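Local coordinates for protein putative silent information regulator 2 (Leishmania infantum, PDB 5OL0) that probably removes acetyl groups from lysine side chains of proteins in an NAD-dependent reaction, as a zinc-containing class I sirtuin, at residues 115-126 with 136-146. Sequence-based numbering, arbitrary orientation.
Sequences QDEGRLLRCCTQ and GVSPELLVEAH
Cys-123, Cys-124 and Thr-125 pair in parallel with Leu-142, Val-143 and Glu-144, making 142-144 an outermost strand of the Rossmann-like sheet of sirtuins; helix 131-134 completes this beta-alpha-beta unit. Cys-123 grips the neighbouring strand twice, its N reaching Leu-141 O at 2.8 Å and its O taking the N-H of Val-143. The compact cysteine and threonine side chains suit the buried centre: Cys-124 SG lies 4.1 Å from Val-143 CB, while on the other face Thr-125 turns CG2 to the backbone of Val-143 and Glu-144 and sends OG1, anti to its own N (chi1 -179°), to Glu-132. Arg-122 bends at chi2 (78°) to lay one guanidinium face against Val-143 CG2, which sits toward the rim of the group, 3.4 Å from CZ; its NH1 forms salt bridges with Asp-202 and Asp-207.

Leu-141 is the apolar wedge between the segments, CD1 3.7 Å from Gln-115 CG and CD2 3.6 Å from Leu-121 O. Gln-115, of helix 106-116, borders it: OE1 accepts the N-H of Ser-138 at 2.8 Å, and NE2 donates to Gly-136 O. On the solvent side, exposed Pro-139 and Glu-140 add little.

At the opposite end lie Gln-126, a probable NAD-binding residue, and His-146, the likely proton acceptor, which packs on the bound peptide's modified side chain. His-146 ND1 donates to a lone pair of Gln-126 O at 3.2 Å, but the bond is bent (136°), the oxygen tilted out of the ring plane.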
ATOM      1  N   GLN A 115       5.753   8.460 -12.594  1.00 30.32           N
ATOM      2  CA  GLN A 115       7.076   7.937 -12.884  1.00 32.72           C
ATOM      3  C   GLN A 115       7.501   8.335 -14.270  1.00 32.65           C
ATOM      4  O   GLN A 115       8.598   8.833 -14.475  1.00 32.95           O
ATOM      5  CB  GLN A 115       7.082   6.423 -12.802  1.00 33.92           C
ATOM      6  CG  GLN A 115       8.268   5.695 -13.426  1.00 34.79           C
ATOM      7  CD  GLN A 115       8.015   4.214 -13.332  1.00 37.26           C
ATOM      8  OE1 GLN A 115       7.996   3.639 -12.235  1.00 32.45           O
ATOM      9  NE2 GLN A 115       7.717   3.601 -14.463  1.00 37.49           N
ATOM     10  N   ASP A 116       6.621   8.114 -15.215  1.00 32.74           N
ATOM     11  CA  ASP A 116       6.944   8.485 -16.611  1.00 37.11           C
ATOM     12  C   ASP A 116       7.156   9.979 -16.835  1.00 37.83           C
ATOM     13  O   ASP A 116       7.876  10.342 -17.763  1.00 38.51           O
ATOM     14  CB  ASP A 116       5.927   7.928 -17.562  1.00 38.50           C
ATOM     15  CG  ASP A 116       5.936   6.382 -17.559  1.00 45.02           C
ATOM     16  OD1 ASP A 116       6.881   5.769 -17.005  1.00 51.84           O
ATOM     17  OD2 ASP A 116       4.989   5.768 -18.073  1.00 43.86           O
ATOM     18  N   GLU A 117       6.582  10.817 -15.973  1.00 32.40           N
ATOM     19  CA  GLU A 117       6.850  12.264 -15.989  1.00 36.50           C
ATOM     20  C   GLU A 117       8.168  12.670 -15.285  1.00 36.46           C
ATOM     21  O   GLU A 117       8.511  13.848 -15.254  1.00 36.37           O
ATOM     22  CB  GLU A 117       5.701  13.019 -15.294  1.00 37.51           C
ATOM     23  CG  GLU A 117       4.403  12.971 -16.030  1.00 38.43           C
ATOM     24  CD  GLU A 117       4.434  13.968 -17.186  1.00 48.82           C
ATOM     25  OE1 GLU A 117       4.382  15.205 -16.951  1.00 48.85           O
ATOM     26  OE2 GLU A 117       4.552  13.515 -18.342  1.00 45.42           O
ATOM     27  N   GLY A 118       8.859  11.732 -14.649  1.00 33.21           N
ATOM     28  CA  GLY A 118      10.045  12.037 -13.878  1.00 33.57           C
ATOM     29  C   GLY A 118       9.734  12.752 -12.554  1.00 33.85           C
ATOM     30  O   GLY A 118      10.579  13.524 -12.085  1.00 33.69           O
ATOM     31  N   ARG A 119       8.533  12.535 -11.968  1.00 31.77           N
ATOM     32  CA  ARG A 119       8.180  13.165 -10.665  1.00 31.63           C
ATOM     33  C   ARG A 119       8.100  12.207  -9.454  1.00 32.60           C
ATOM     34  O   ARG A 119       7.863  12.669  -8.325  1.00 34.61           O
ATOM     35  CB  ARG A 119       6.895  13.939 -10.802  1.00 31.73           C
ATOM     36  CG  ARG A 119       7.017  15.121 -11.774  1.00 36.50           C
ATOM     37  CD  ARG A 119       5.689  15.838 -11.843  1.00 32.19           C
ATOM     38  NE  ARG A 119       5.601  16.839 -12.882  1.00 36.85           N
ATOM     39  CZ  ARG A 119       6.172  18.054 -12.882  1.00 43.00           C
ATOM     40  NH1 ARG A 119       6.986  18.494 -11.905  1.00 42.15           N
ATOM     41  NH2 ARG A 119       5.938  18.854 -13.922  1.00 43.65           N
ATOM     42  N   LEU A 120       8.373  10.914  -9.649  1.00 27.11           N
ATOM     43  CA  LEU A 120       8.213   9.963  -8.570  1.00 27.07           C
ATOM     44  C   LEU A 120       9.503   9.732  -7.931  1.00 29.27           C
ATOM     45  O   LEU A 120      10.368   9.193  -8.548  1.00 32.71           O
ATOM     46  CB  LEU A 120       7.636   8.669  -9.081  1.00 29.60           C
ATOM     47  CG  LEU A 120       7.255   7.588  -8.054  1.00 31.54           C
ATOM     48  CD1 LEU A 120       6.050   8.018  -7.217  1.00 29.79           C
ATOM     49  CD2 LEU A 120       6.905   6.348  -8.819  1.00 31.33           C
ATOM     50  N   LEU A 121       9.652  10.107  -6.660  1.00 32.36           N
ATOM     51  CA  LEU A 121      10.816   9.717  -5.880  1.00 28.40           C
ATOM     52  C   LEU A 121      10.726   8.224  -5.472  1.00 33.40           C
ATOM     53  O   LEU A 121      11.683   7.455  -5.567  1.00 26.39           O
ATOM     54  CB  LEU A 121      10.888  10.590  -4.676  1.00 29.99           C
ATOM     55  CG  LEU A 121      11.977  10.345  -3.640  1.00 33.42           C
ATOM     56  CD1 LEU A 121      13.396  10.581  -4.186  1.00 34.80           C
ATOM     57  CD2 LEU A 121      11.617  11.260  -2.467  1.00 36.60           C
ATOM     58  N   ARG A 122       9.573   7.808  -4.967  1.00 28.40           N
ATOM     59  CA  ARG A 122       9.420   6.407  -4.565  1.00 28.94           C
ATOM     60  C   ARG A 122       7.959   6.182  -4.347  1.00 27.95           C
ATOM     61  O   ARG A 122       7.240   7.095  -3.932  1.00 26.36           O
ATOM     62  CB  ARG A 122      10.186   6.128  -3.262  1.00 30.25           C
ATOM     63  CG  ARG A 122      10.682   4.684  -3.109  1.00 31.25           C
ATOM     64  CD  ARG A 122      11.936   4.508  -3.979  1.00 36.44           C
ATOM     65  NE  ARG A 122      12.441   3.123  -3.963  1.00 40.23           N
ATOM     66  CZ  ARG A 122      13.330   2.649  -3.060  1.00 43.93           C
ATOM     67  NH1 ARG A 122      13.794   3.401  -2.071  1.00 37.97           N
ATOM     68  NH2 ARG A 122      13.734   1.393  -3.122  1.00 43.39           N
ATOM     69  N   CYS A 123       7.521   4.981  -4.650  1.00 26.02           N
ATOM     70  CA  CYS A 123       6.191   4.551  -4.289  1.00 30.36           C
ATOM     71  C   CYS A 123       6.351   3.469  -3.226  1.00 32.01           C
ATOM     72  O   CYS A 123       7.032   2.458  -3.465  1.00 32.99           O
ATOM     73  CB  CYS A 123       5.451   3.955  -5.501  1.00 28.34           C
ATOM     74  SG  CYS A 123       3.813   3.312  -5.024  1.00 31.01           S
ATOM     75  N   CYS A 124       5.730   3.668  -2.071  1.00 32.00           N
ATOM     76  CA  CYS A 124       5.825   2.698  -0.967  1.00 28.15           C
ATOM     77  C   CYS A 124       4.413   2.258  -0.671  1.00 27.91           C
ATOM     78  O   CYS A 124       3.577   3.095  -0.322  1.00 27.83           O
ATOM     79  CB  CYS A 124       6.398   3.379   0.254  1.00 31.27           C
ATOM     80  SG  CYS A 124       8.164   3.903   0.124  1.00 31.55           S
ATOM     81  N   THR A 125       4.154   0.965  -0.770  1.00 25.75           N
ATOM     82  CA  THR A 125       2.799   0.424  -0.594  1.00 27.49           C
ATOM     83  C   THR A 125       2.779  -0.545   0.577  1.00 25.18           C
ATOM     84  O   THR A 125       3.689  -1.304   0.787  1.00 28.56           O
ATOM     85  CB  THR A 125       2.321  -0.277  -1.874  1.00 28.75           C
ATOM     86  OG1 THR A 125       0.998  -0.780  -1.704  1.00 28.39           O
ATOM     87  CG2 THR A 125       3.250  -1.448  -2.329  1.00 30.22           C
ATOM     88  N   GLN A 126       1.753  -0.480   1.375  1.00 26.84           N
ATOM     89  CA  GLN A 126       1.509  -1.470   2.377  1.00 29.95           C
ATOM     90  C   GLN A 126       0.540  -2.557   1.875  1.00 31.19           C
ATOM     91  O   GLN A 126       0.330  -3.535   2.560  1.00 28.38           O
ATOM     92  CB  GLN A 126       0.995  -0.815   3.659  1.00 34.38           C
ATOM     93  CG  GLN A 126      -0.292  -0.060   3.645  1.00 30.92           C
ATOM     94  CD  GLN A 126      -0.568   0.545   5.024  1.00 36.46           C
ATOM     95  OE1 GLN A 126      -0.479  -0.116   6.030  1.00 40.31           O
ATOM     96  NE2 GLN A 126      -0.884   1.748   5.058  1.00 31.59           N
ATOM     97  N   GLY A 136       3.107  -1.108 -13.880  1.00 34.31           N
ATOM     98  CA  GLY A 136       4.440  -0.806 -14.477  1.00 31.84           C
ATOM     99  C   GLY A 136       5.293   0.129 -13.656  1.00 34.11           C
ATOM    100  O   GLY A 136       6.226   0.775 -14.153  1.00 33.03           O
ATOM    101  N   VAL A 137       5.043   0.217 -12.366  1.00 34.09           N
ATOM    102  CA  VAL A 137       5.933   1.038 -11.554  1.00 30.62           C
ATOM    103  C   VAL A 137       7.210   0.256 -11.471  1.00 31.01           C
ATOM    104  O   VAL A 137       7.188  -0.950 -11.163  1.00 31.56           O
ATOM    105  CB  VAL A 137       5.346   1.277 -10.156  1.00 31.81           C
ATOM    106  CG1 VAL A 137       6.306   2.144  -9.340  1.00 33.24           C
ATOM    107  CG2 VAL A 137       3.997   1.960 -10.335  1.00 32.49           C
ATOM    108  N   SER A 138       8.333   0.901 -11.743  1.00 35.64           N
ATOM    109  CA  SER A 138       9.563   0.142 -11.947  1.00 34.38           C
ATOM    110  C   SER A 138      10.143  -0.398 -10.599  1.00 36.93           C
ATOM    111  O   SER A 138       9.855   0.148  -9.511  1.00 35.65           O
ATOM    112  CB  SER A 138      10.608   0.989 -12.635  1.00 38.25           C
ATOM    113  OG  SER A 138      11.209   1.839 -11.683  1.00 43.64           O
ATOM    114  N   PRO A 139      10.990  -1.421 -10.676  1.00 39.26           N
ATOM    115  CA  PRO A 139      11.547  -2.034  -9.460  1.00 39.38           C
ATOM    116  C   PRO A 139      12.363  -1.107  -8.570  1.00 37.92           C
ATOM    117  O   PRO A 139      12.252  -1.181  -7.354  1.00 36.21           O
ATOM    118  CB  PRO A 139      12.422  -3.162  -9.998  1.00 43.95           C
ATOM    119  CG  PRO A 139      11.763  -3.551 -11.298  1.00 46.32           C
ATOM    120  CD  PRO A 139      11.190  -2.282 -11.878  1.00 44.42           C
ATOM    121  N   GLU A 140      13.166  -0.236  -9.165  1.00 35.21           N
ATOM    122  CA  GLU A 140      13.937   0.731  -8.419  1.00 41.29           C
ATOM    123  C   GLU A 140      13.044   1.777  -7.739  1.00 33.51           C
ATOM    124  O   GLU A 140      13.424   2.295  -6.702  1.00 36.02           O
ATOM    125  CB  GLU A 140      15.050   1.401  -9.294  1.00 44.46           C
ATOM    126  CG  GLU A 140      14.541   2.119 -10.523  1.00 52.11           C
ATOM    127  CD  GLU A 140      14.511   1.255 -11.809  1.00 66.32           C
ATOM    128  OE1 GLU A 140      14.184   0.019 -11.801  1.00 57.04           O
ATOM    129  OE2 GLU A 140      14.780   1.858 -12.876  1.00 79.27           O
ATOM    130  N   LEU A 141      11.857   2.029  -8.280  1.00 32.93           N
ATOM    131  CA  LEU A 141      10.956   3.045  -7.688  1.00 34.36           C
ATOM    132  C   LEU A 141       9.843   2.489  -6.759  1.00 35.67           C
ATOM    133  O   LEU A 141       9.285   3.234  -5.950  1.00 30.11           O
ATOM    134  CB  LEU A 141      10.347   3.903  -8.769  1.00 35.80           C
ATOM    135  CG  LEU A 141      11.337   4.755  -9.573  1.00 38.11           C
ATOM    136  CD1 LEU A 141      10.589   5.578 -10.601  1.00 38.13           C
ATOM    137  CD2 LEU A 141      12.183   5.671  -8.675  1.00 40.73           C
ATOM    138  N   LEU A 142       9.613   1.183  -6.817  1.00 33.04           N
ATOM    139  CA  LEU A 142       8.560   0.562  -6.026  1.00 32.57           C
ATOM    140  C   LEU A 142       9.128  -0.148  -4.795  1.00 32.42           C
ATOM    141  O   LEU A 142      10.031  -0.934  -4.934  1.00 33.61           O
ATOM    142  CB  LEU A 142       7.801  -0.453  -6.845  1.00 31.16           C
ATOM    143  CG  LEU A 142       6.760  -1.290  -6.103  1.00 30.45           C
ATOM    144  CD1 LEU A 142       5.650  -0.344  -5.605  1.00 29.07           C
ATOM    145  CD2 LEU A 142       6.217  -2.381  -7.042  1.00 34.24           C
ATOM    146  N   VAL A 143       8.524   0.109  -3.635  1.00 30.10           N
ATOM    147  CA  VAL A 143       8.760  -0.636  -2.412  1.00 29.16           C
ATOM    148  C   VAL A 143       7.473  -1.288  -1.956  1.00 31.66           C
ATOM    149  O   VAL A 143       6.520  -0.599  -1.519  1.00 32.01           O
ATOM    150  CB  VAL A 143       9.292   0.307  -1.364  1.00 36.82           C
ATOM    151  CG1 VAL A 143       9.523  -0.430  -0.033  1.00 39.25           C
ATOM    152  CG2 VAL A 143      10.587   0.950  -1.895  1.00 40.71           C
ATOM    153  N   GLU A 144       7.450  -2.620  -2.071  1.00 29.12           N
ATOM    154  CA  GLU A 144       6.390  -3.484  -1.526  1.00 31.22           C
ATOM    155  C   GLU A 144       6.754  -3.720  -0.105  1.00 31.24           C
ATOM    156  O   GLU A 144       7.357  -4.729   0.193  1.00 33.96           O
ATOM    157  CB  GLU A 144       6.313  -4.819  -2.321  1.00 29.80           C
ATOM    158  CG  GLU A 144       5.596  -4.606  -3.648  1.00 33.41           C
ATOM    159  CD  GLU A 144       5.557  -5.790  -4.611  1.00 41.53           C
ATOM    160  OE1 GLU A 144       6.519  -6.561  -4.624  1.00 46.70           O
ATOM    161  OE2 GLU A 144       4.587  -5.917  -5.397  1.00 37.77           O
ATOM    162  N   ALA A 145       6.408  -2.785   0.787  1.00 26.30           N
ATOM    163  CA  ALA A 145       6.900  -2.845   2.140  1.00 26.28           C
ATOM    164  C   ALA A 145       6.432  -4.040   2.984  1.00 30.27           C
ATOM    165  O   ALA A 145       7.084  -4.380   3.975  1.00 30.40           O
ATOM    166  CB  ALA A 145       6.562  -1.554   2.873  1.00 28.85           C
ATOM    167  N   HIS A 146       5.316  -4.644   2.589  1.00 31.25           N
ATOM    168  CA  HIS A 146       4.757  -5.825   3.215  1.00 32.18           C
ATOM    169  C   HIS A 146       4.717  -7.026   2.314  1.00 28.76           C
ATOM    170  O   HIS A 146       3.936  -7.931   2.545  1.00 29.83           O
ATOM    171  CB  HIS A 146       3.352  -5.537   3.689  1.00 29.77           C
ATOM    172  CG  HIS A 146       3.320  -4.534   4.798  1.00 32.27           C
ATOM    173  ND1 HIS A 146       2.182  -3.830   5.138  1.00 32.14           N
ATOM    174  CD2 HIS A 146       4.294  -4.109   5.635  1.00 33.05           C
ATOM    175  CE1 HIS A 146       2.468  -2.996   6.116  1.00 30.94           C
ATOM    176  NE2 HIS A 146       3.746  -3.141   6.432  1.00 32.80           N
TER